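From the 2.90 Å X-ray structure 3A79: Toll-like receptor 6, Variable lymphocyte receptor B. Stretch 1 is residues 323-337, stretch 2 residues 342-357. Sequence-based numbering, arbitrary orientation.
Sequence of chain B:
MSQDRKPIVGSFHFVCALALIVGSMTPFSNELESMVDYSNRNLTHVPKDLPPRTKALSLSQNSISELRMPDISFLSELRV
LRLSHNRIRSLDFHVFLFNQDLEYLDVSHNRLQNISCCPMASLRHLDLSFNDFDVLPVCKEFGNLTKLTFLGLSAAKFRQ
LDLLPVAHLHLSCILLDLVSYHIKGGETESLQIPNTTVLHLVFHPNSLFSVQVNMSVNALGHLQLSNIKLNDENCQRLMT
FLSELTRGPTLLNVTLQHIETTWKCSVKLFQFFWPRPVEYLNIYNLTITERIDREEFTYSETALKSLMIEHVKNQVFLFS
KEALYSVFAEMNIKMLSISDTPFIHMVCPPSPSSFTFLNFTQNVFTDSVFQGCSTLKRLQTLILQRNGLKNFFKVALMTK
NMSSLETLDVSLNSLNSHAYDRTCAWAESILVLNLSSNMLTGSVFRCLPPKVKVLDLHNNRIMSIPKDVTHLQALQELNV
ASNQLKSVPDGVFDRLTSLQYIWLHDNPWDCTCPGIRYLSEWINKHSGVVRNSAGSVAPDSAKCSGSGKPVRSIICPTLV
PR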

# COMPACT_ATOMS: atom_id res chain seq x y z
N ALA B 323 -16.03 -16.91 7.24
CA ALA B 323 -16.54 -18.02 6.45
C ALA B 323 -15.59 -18.47 5.36
O ALA B 323 -15.59 -19.63 4.96
CB ALA B 323 -17.89 -17.66 5.84
N LEU B 324 -14.78 -17.53 4.89
CA LEU B 324 -13.81 -17.79 3.84
C LEU B 324 -12.45 -18.11 4.43
O LEU B 324 -11.87 -19.14 4.10
CB LEU B 324 -13.74 -16.60 2.87
CG LEU B 324 -12.56 -16.48 1.91
CD1 LEU B 324 -12.66 -17.47 0.76
CD2 LEU B 324 -12.46 -15.09 1.36
N TYR B 325 -11.93 -17.25 5.31
CA TYR B 325 -10.55 -17.43 5.79
C TYR B 325 -10.34 -18.62 6.74
O TYR B 325 -9.25 -19.20 6.79
CB TYR B 325 -9.99 -16.15 6.44
CG TYR B 325 -9.89 -14.96 5.50
CD1 TYR B 325 -10.25 -13.68 5.93
CD2 TYR B 325 -9.46 -15.10 4.20
CE1 TYR B 325 -10.17 -12.60 5.09
CE2 TYR B 325 -9.37 -14.01 3.34
CZ TYR B 325 -9.73 -12.76 3.80
OH TYR B 325 -9.67 -11.67 2.96
N SER B 326 -11.37 -19.00 7.48
CA SER B 326 -11.20 -20.08 8.44
C SER B 326 -11.00 -21.43 7.72
O SER B 326 -10.23 -22.28 8.17
CB SER B 326 -12.36 -20.13 9.42
OG SER B 326 -13.57 -20.33 8.71
N VAL B 327 -11.69 -21.60 6.60
CA VAL B 327 -11.53 -22.79 5.75
C VAL B 327 -10.07 -23.10 5.43
O VAL B 327 -9.71 -24.26 5.24
CB VAL B 327 -12.33 -22.62 4.45
CG1 VAL B 327 -11.90 -23.62 3.40
CG2 VAL B 327 -13.82 -22.73 4.74
N PHE B 328 -9.22 -22.07 5.37
CA PHE B 328 -7.78 -22.27 5.20
C PHE B 328 -7.03 -22.27 6.53
O PHE B 328 -6.12 -23.06 6.73
CB PHE B 328 -7.17 -21.17 4.32
CG PHE B 328 -7.77 -21.09 2.96
CD1 PHE B 328 -8.67 -20.09 2.65
CD2 PHE B 328 -7.43 -22.00 1.98
CE1 PHE B 328 -9.24 -20.01 1.40
CE2 PHE B 328 -7.99 -21.93 0.72
CZ PHE B 328 -8.90 -20.93 0.43
N ALA B 329 -7.41 -21.38 7.44
CA ALA B 329 -6.65 -21.22 8.67
C ALA B 329 -6.62 -22.51 9.47
O ALA B 329 -5.58 -22.91 10.01
CB ALA B 329 -7.20 -20.08 9.48
N GLU B 330 -7.77 -23.18 9.53
CA GLU B 330 -7.92 -24.44 10.27
C GLU B 330 -7.44 -25.67 9.50
O GLU B 330 -7.85 -26.79 9.82
CB GLU B 330 -9.38 -24.67 10.69
CG GLU B 330 -10.14 -23.44 11.19
CD GLU B 330 -11.46 -23.82 11.86
OE1 GLU B 330 -12.49 -23.13 11.65
OE2 GLU B 330 -11.46 -24.83 12.60
N MET B 331 -6.59 -25.50 8.49
CA MET B 331 -6.07 -26.65 7.73
C MET B 331 -4.90 -27.27 8.46
O MET B 331 -4.07 -26.57 9.04
CB MET B 331 -5.65 -26.26 6.31
CG MET B 331 -6.81 -26.00 5.36
SD MET B 331 -6.31 -25.58 3.68
CE MET B 331 -7.85 -25.93 2.85
N ASN B 332 -4.84 -28.60 8.42
CA ASN B 332 -3.80 -29.35 9.14
C ASN B 332 -2.73 -29.92 8.22
O ASN B 332 -2.38 -31.10 8.30
CB ASN B 332 -4.41 -30.45 10.01
CG ASN B 332 -5.16 -31.49 9.21
OD1 ASN B 332 -5.55 -31.25 8.07
ND2 ASN B 332 -5.37 -32.67 9.81
N ILE B 333 -2.20 -29.06 7.36
CA ILE B 333 -1.11 -29.43 6.47
C ILE B 333 0.15 -28.66 6.89
O ILE B 333 0.07 -27.77 7.73
CB ILE B 333 -1.48 -29.12 5.03
CG1 ILE B 333 -1.86 -27.64 4.89
CG2 ILE B 333 -2.64 -30.00 4.60
CD1 ILE B 333 -2.79 -27.35 3.74
N LYS B 334 1.30 -29.01 6.31
CA LYS B 334 2.56 -28.33 6.63
C LYS B 334 2.79 -27.05 5.83
O LYS B 334 3.37 -26.09 6.35
CB LYS B 334 3.76 -29.27 6.49
CG LYS B 334 4.00 -30.11 7.74
CD LYS B 334 5.14 -31.12 7.59
CE LYS B 334 4.97 -32.26 8.60
NZ LYS B 334 5.74 -33.50 8.26
N MET B 335 2.34 -27.02 4.59
CA MET B 335 2.57 -25.85 3.75
C MET B 335 1.31 -25.29 3.10
O MET B 335 0.59 -26.01 2.40
CB MET B 335 3.60 -26.16 2.68
CG MET B 335 4.83 -26.85 3.20
SD MET B 335 5.73 -27.55 1.82
CE MET B 335 6.10 -26.04 0.91
N LEU B 336 1.07 -24.00 3.32
CA LEU B 336 -0.01 -23.27 2.67
C LEU B 336 0.54 -22.04 1.97
O LEU B 336 1.14 -21.19 2.62
CB LEU B 336 -1.06 -22.83 3.68
CG LEU B 336 -2.23 -22.05 3.06
CD1 LEU B 336 -2.94 -22.89 2.02
CD2 LEU B 336 -3.21 -21.59 4.13
N SER B 337 0.35 -21.97 0.66
CA SER B 337 0.62 -20.75 -0.10
C SER B 337 -0.69 -20.22 -0.70
O SER B 337 -1.42 -20.96 -1.35
CB SER B 337 1.62 -21.01 -1.24
OG SER B 337 2.89 -21.43 -0.77
N PRO B 342 -7.29 -11.02 -4.00
CA PRO B 342 -7.78 -9.79 -3.37
C PRO B 342 -7.83 -9.87 -1.85
O PRO B 342 -8.38 -8.96 -1.23
CB PRO B 342 -9.22 -9.67 -3.89
CG PRO B 342 -9.45 -10.87 -4.77
CD PRO B 342 -8.39 -11.86 -4.48
N PHE B 343 -7.30 -10.94 -1.25
CA PHE B 343 -7.46 -11.14 0.19
C PHE B 343 -6.80 -10.02 1.01
O PHE B 343 -5.73 -9.53 0.65
CB PHE B 343 -6.95 -12.52 0.63
CG PHE B 343 -7.63 -13.67 -0.06
CD1 PHE B 343 -8.86 -13.50 -0.68
CD2 PHE B 343 -7.05 -14.93 -0.08
CE1 PHE B 343 -9.49 -14.55 -1.32
CE2 PHE B 343 -7.69 -15.99 -0.72
CZ PHE B 343 -8.90 -15.80 -1.34
N ILE B 344 -7.44 -9.63 2.11
CA ILE B 344 -6.99 -8.52 2.93
C ILE B 344 -6.38 -8.97 4.26
O ILE B 344 -5.91 -8.15 5.05
CB ILE B 344 -8.14 -7.57 3.25
CG1 ILE B 344 -9.26 -8.33 3.95
CG2 ILE B 344 -8.68 -6.94 1.99
CD1 ILE B 344 -10.44 -7.46 4.33
N HIS B 345 -6.39 -10.29 4.49
CA HIS B 345 -6.10 -10.83 5.81
C HIS B 345 -6.00 -12.36 5.82
O HIS B 345 -6.40 -13.03 4.87
CB HIS B 345 -7.20 -10.41 6.79
CG HIS B 345 -6.79 -10.49 8.22
ND1 HIS B 345 -5.93 -9.58 8.80
CD2 HIS B 345 -7.12 -11.36 9.20
CE1 HIS B 345 -5.75 -9.90 10.07
NE2 HIS B 345 -6.46 -10.98 10.34
N MET B 346 -5.45 -12.89 6.91
CA MET B 346 -5.56 -14.31 7.21
C MET B 346 -5.78 -14.47 8.70
O MET B 346 -5.13 -13.81 9.52
CB MET B 346 -4.32 -15.10 6.75
CG MET B 346 -4.35 -16.60 7.05
SD MET B 346 -5.79 -17.47 6.40
CE MET B 346 -5.86 -16.89 4.70
N VAL B 347 -6.73 -15.32 9.05
CA VAL B 347 -7.12 -15.56 10.43
C VAL B 347 -6.04 -16.37 11.16
O VAL B 347 -5.35 -17.16 10.54
CB VAL B 347 -8.48 -16.29 10.49
CG1 VAL B 347 -8.66 -17.00 11.79
CG2 VAL B 347 -9.60 -15.30 10.27
N CYS B 348 -5.90 -16.15 12.46
CA CYS B 348 -5.01 -17.00 13.26
C CYS B 348 -5.67 -18.37 13.54
O CYS B 348 -6.85 -18.44 13.91
CB CYS B 348 -4.56 -16.25 14.54
SG CYS B 348 -3.64 -17.16 15.82
N PRO B 349 -4.93 -19.46 13.31
CA PRO B 349 -5.48 -20.79 13.60
C PRO B 349 -6.11 -20.85 15.00
O PRO B 349 -5.52 -20.33 15.95
CB PRO B 349 -4.25 -21.70 13.53
CG PRO B 349 -3.26 -20.96 12.67
CD PRO B 349 -3.58 -19.51 12.73
N PRO B 350 -7.29 -21.50 15.14
CA PRO B 350 -8.01 -21.52 16.43
C PRO B 350 -7.32 -22.41 17.45
O PRO B 350 -7.40 -22.17 18.66
CB PRO B 350 -9.39 -22.11 16.06
CG PRO B 350 -9.36 -22.35 14.58
CD PRO B 350 -7.93 -22.38 14.16
N SER B 351 -6.66 -23.45 16.94
CA SER B 351 -5.91 -24.41 17.75
C SER B 351 -4.51 -24.47 17.16
O SER B 351 -4.32 -24.11 15.99
CB SER B 351 -6.57 -25.79 17.69
OG SER B 351 -7.88 -25.79 18.25
N PRO B 352 -3.51 -24.91 17.95
CA PRO B 352 -2.13 -25.04 17.47
C PRO B 352 -2.08 -25.75 16.12
O PRO B 352 -2.48 -26.91 16.04
CB PRO B 352 -1.48 -25.93 18.53
CG PRO B 352 -2.20 -25.57 19.77
CD PRO B 352 -3.62 -25.22 19.39
N SER B 353 -1.62 -25.06 15.07
CA SER B 353 -1.58 -25.69 13.75
C SER B 353 -0.24 -26.36 13.52
O SER B 353 0.60 -26.42 14.42
CB SER B 353 -1.86 -24.68 12.64
OG SER B 353 -0.72 -23.90 12.38
N SER B 354 -0.04 -26.87 12.31
CA SER B 354 1.16 -27.61 11.99
C SER B 354 1.82 -26.97 10.79
O SER B 354 2.83 -27.46 10.28
CB SER B 354 0.85 -29.08 11.74
OG SER B 354 -0.15 -29.23 10.75
N PHE B 355 1.24 -25.86 10.35
CA PHE B 355 1.86 -25.04 9.33
C PHE B 355 3.31 -24.83 9.72
O PHE B 355 3.59 -24.39 10.83
CB PHE B 355 1.19 -23.67 9.24
CG PHE B 355 -0.18 -23.71 8.64
CD1 PHE B 355 -1.21 -22.97 9.20
CD2 PHE B 355 -0.44 -24.47 7.51
CE1 PHE B 355 -2.47 -22.99 8.65
CE2 PHE B 355 -1.70 -24.50 6.96
CZ PHE B 355 -2.72 -23.75 7.53
N THR B 356 4.21 -25.15 8.82
CA THR B 356 5.61 -24.82 9.02
C THR B 356 6.09 -23.95 7.87
O THR B 356 7.23 -23.47 7.88
CB THR B 356 6.49 -26.08 9.16
OG1 THR B 356 6.52 -26.79 7.91
CG2 THR B 356 5.93 -26.98 10.25
N PHE B 357 5.21 -23.74 6.91
CA PHE B 357 5.50 -22.91 5.75
C PHE B 357 4.28 -22.11 5.32
O PHE B 357 3.21 -22.65 5.07
CB PHE B 357 5.98 -23.78 4.60
CG PHE B 357 6.25 -23.02 3.35
CD1 PHE B 357 7.50 -22.47 3.11
CD2 PHE B 357 5.25 -22.86 2.39
CE1 PHE B 357 7.74 -21.76 1.95
CE2 PHE B 357 5.50 -22.16 1.22
CZ PHE B 357 6.74 -21.60 1.00

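Stretch 2 runs alongside the helix, loop and strand of stretch 1, and 1116 Å² is buried between them, both sides summed. At its start, F343 points toward the helix and presents its ring face to the edge of the Y325 ring (centroids 5.6 Å apart, planes at 77°). The hydroxyl of buried Y325 accepts from I344 N, with OH 3.1 Å from that nitrogen. H345 O lies over one ring face. M346 starts away from the helix, but with chi1 t and chi2 p its SD comes back to 4.3 Å from A329 CB, and chi3 p sets CE 4.1 Å from Y325 CD2. V347 packs its CG2 3.9 Å from Y325 CB; A329 CB, a methyl that takes little room, lies 3.6 Å from V347 O. P350 CG then meets E330 CG at 3.6 Å, in a more exposed setting.

After S354 OG, which bonds weakly to I333 O (3.4 Å), F355 starts away but its ring comes nearer, a large apolar group filling a buried site among M331, I333 and L336, with CE2 3.7 Å from L336 CB. F357 N donates to K334 O (3.0 Å) and L336 N to F357 O (3.1 Å), forming a parallel bridge between M335 and F357; T356 N is a second donor to K334 O (2.8 Å). The bridged side chains share one sheet face, where M335 CE makes a CH-pi contact over the F357 ring face, 4.0 Å from its centroid.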